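Local coordinates for protein glucosamine kinase (Streptacidiphilus jiangxiensis, PDB 6HWJ) that phosphorylates D-glucosamine to D-glucosamine 6-phosphate with ATP and magnesium, and acts more weakly on glucose, at residues 334-339 with 395-400. Residues are numbered along the deposited sequence; the frame is centred on the assembly and turned at random.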
# COMPACT_ATOMS: atom_id res chain seq x y z
N PRO A 334 -14.42 -1.73 3.97
CA PRO A 334 -15.27 -2.03 2.81
C PRO A 334 -14.43 -2.10 1.53
O PRO A 334 -13.54 -1.29 1.32
CB PRO A 334 -16.25 -0.86 2.75
CG PRO A 334 -16.10 -0.16 4.07
CD PRO A 334 -14.69 -0.39 4.51
N ALA A 335 -14.76 -3.06 0.67
CA ALA A 335 -14.14 -3.12 -0.64
C ALA A 335 -14.36 -1.83 -1.42
O ALA A 335 -13.48 -1.40 -2.19
CB ALA A 335 -14.68 -4.32 -1.43
N ALA A 336 -15.50 -1.17 -1.21
CA ALA A 336 -15.75 0.08 -1.90
C ALA A 336 -14.70 1.13 -1.59
O ALA A 336 -14.53 2.08 -2.38
CB ALA A 336 -17.15 0.60 -1.55
N LEU A 337 -13.99 1.01 -0.47
CA LEU A 337 -12.91 1.94 -0.18
C LEU A 337 -11.83 1.89 -1.25
O LEU A 337 -11.37 2.93 -1.74
CB LEU A 337 -12.32 1.63 1.20
CG LEU A 337 -11.12 2.51 1.57
CD1 LEU A 337 -11.57 3.95 1.82
CD2 LEU A 337 -10.41 1.96 2.83
N ASP A 338 -11.39 0.68 -1.63
CA ASP A 338 -10.43 0.57 -2.74
C ASP A 338 -11.03 1.12 -4.02
O ASP A 338 -10.34 1.74 -4.84
CB ASP A 338 -9.99 -0.87 -2.96
CG ASP A 338 -9.09 -1.42 -1.85
OD1 ASP A 338 -8.47 -0.65 -1.09
OD2 ASP A 338 -9.01 -2.67 -1.77
N VAL A 339 -12.32 0.84 -4.24
CA VAL A 339 -12.98 1.27 -5.48
C VAL A 339 -12.91 2.78 -5.60
O VAL A 339 -12.51 3.31 -6.64
CB VAL A 339 -14.43 0.77 -5.51
CG1 VAL A 339 -15.20 1.44 -6.62
CG2 VAL A 339 -14.48 -0.75 -5.66
N ASP A 395 -22.36 -0.64 -3.06
CA ASP A 395 -22.19 0.62 -3.78
C ASP A 395 -22.96 1.77 -3.14
O ASP A 395 -22.82 2.92 -3.60
CB ASP A 395 -22.59 0.47 -5.25
CG ASP A 395 -23.99 -0.06 -5.43
OD1 ASP A 395 -24.76 -0.09 -4.45
OD2 ASP A 395 -24.31 -0.47 -6.57
N ARG A 396 -23.73 1.52 -2.09
CA ARG A 396 -24.24 2.63 -1.30
C ARG A 396 -23.11 3.46 -0.71
O ARG A 396 -23.31 4.64 -0.42
CB ARG A 396 -25.14 2.11 -0.17
CG ARG A 396 -26.37 1.35 -0.68
CD ARG A 396 -27.12 0.72 0.48
NE ARG A 396 -26.27 -0.18 1.26
CZ ARG A 396 -26.61 -0.72 2.42
NH1 ARG A 396 -27.80 -0.45 2.95
NH2 ARG A 396 -25.77 -1.53 3.05
N LEU A 397 -21.93 2.88 -0.55
CA LEU A 397 -20.79 3.58 0.02
C LEU A 397 -20.06 4.46 -0.97
O LEU A 397 -19.19 5.22 -0.57
CB LEU A 397 -19.80 2.57 0.60
CG LEU A 397 -20.24 1.84 1.86
CD1 LEU A 397 -19.40 0.61 2.10
CD2 LEU A 397 -20.15 2.79 3.05
N LEU A 398 -20.40 4.37 -2.27
CA LEU A 398 -19.61 5.09 -3.27
C LEU A 398 -19.57 6.58 -2.99
O LEU A 398 -18.50 7.19 -2.92
CB LEU A 398 -20.16 4.82 -4.67
CG LEU A 398 -19.78 3.49 -5.31
CD1 LEU A 398 -20.32 3.41 -6.74
CD2 LEU A 398 -18.27 3.32 -5.28
N THR A 399 -20.74 7.21 -2.84
CA THR A 399 -20.73 8.67 -2.70
C THR A 399 -20.08 9.13 -1.40
O THR A 399 -19.17 9.97 -1.45
CB THR A 399 -22.14 9.22 -2.84
OG1 THR A 399 -22.68 8.79 -4.11
CG2 THR A 399 -22.14 10.76 -2.79
N PRO A 400 -20.47 8.64 -0.22
CA PRO A 400 -19.80 9.13 1.00
C PRO A 400 -18.30 8.89 1.01
O PRO A 400 -17.55 9.79 1.41
CB PRO A 400 -20.52 8.38 2.13
CG PRO A 400 -21.27 7.26 1.49
CD PRO A 400 -21.59 7.73 0.08
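L397 meets both P334 and A336, and is the side chain to follow. Its CB starts the contact, 3.9 Å from the CB of A336, the methyl that A336 turns toward it. Chi1 of -70° puts CG anti to the carbonyl carbon, and from that branch point CD1 is the branch that carries on to the proline. CD1 lies 3.5 Å from P334 CB and 3.9 Å from P334 CG, so the methyl rests against the CB-CG bond of the pyrrolidine ring, with the two side chains crossing at about a right angle. W249 of helix 243-263 touches both P334 and L397 and joins them to a third part of the helical lobe.

The next residue makes a second, separate touch about one turn further along helix 335-356. There L398 CD2 comes within 3.8 Å of V339 CG1, two methyl tips meeting at a slant. V339 holds CG1 anti to its amide nitrogen (chi1 168°), and F376, L377 and Y380 of helix 362-386 also pack on this valine.

The backbone bonds stay within each segment. L337 N bonds to P334 O at 2.9 Å, and L398 N to D395 O at 3.1 Å, each closing a local turn. D338 takes the main-chain nitrogens of H298 and G299, just before the glucosamine-binding D300, while D395 pairs with R381.

P334 and the first turn of helix 335-356 thus meet the 3-10 segment 395-397 and L398 of helix 398-416 carbon against carbon: a few methyls and one side of a proline ring, mostly buried. Such a contact depends on shape and on the exclusion of water, with hydrogen bonds fixing each turn internally.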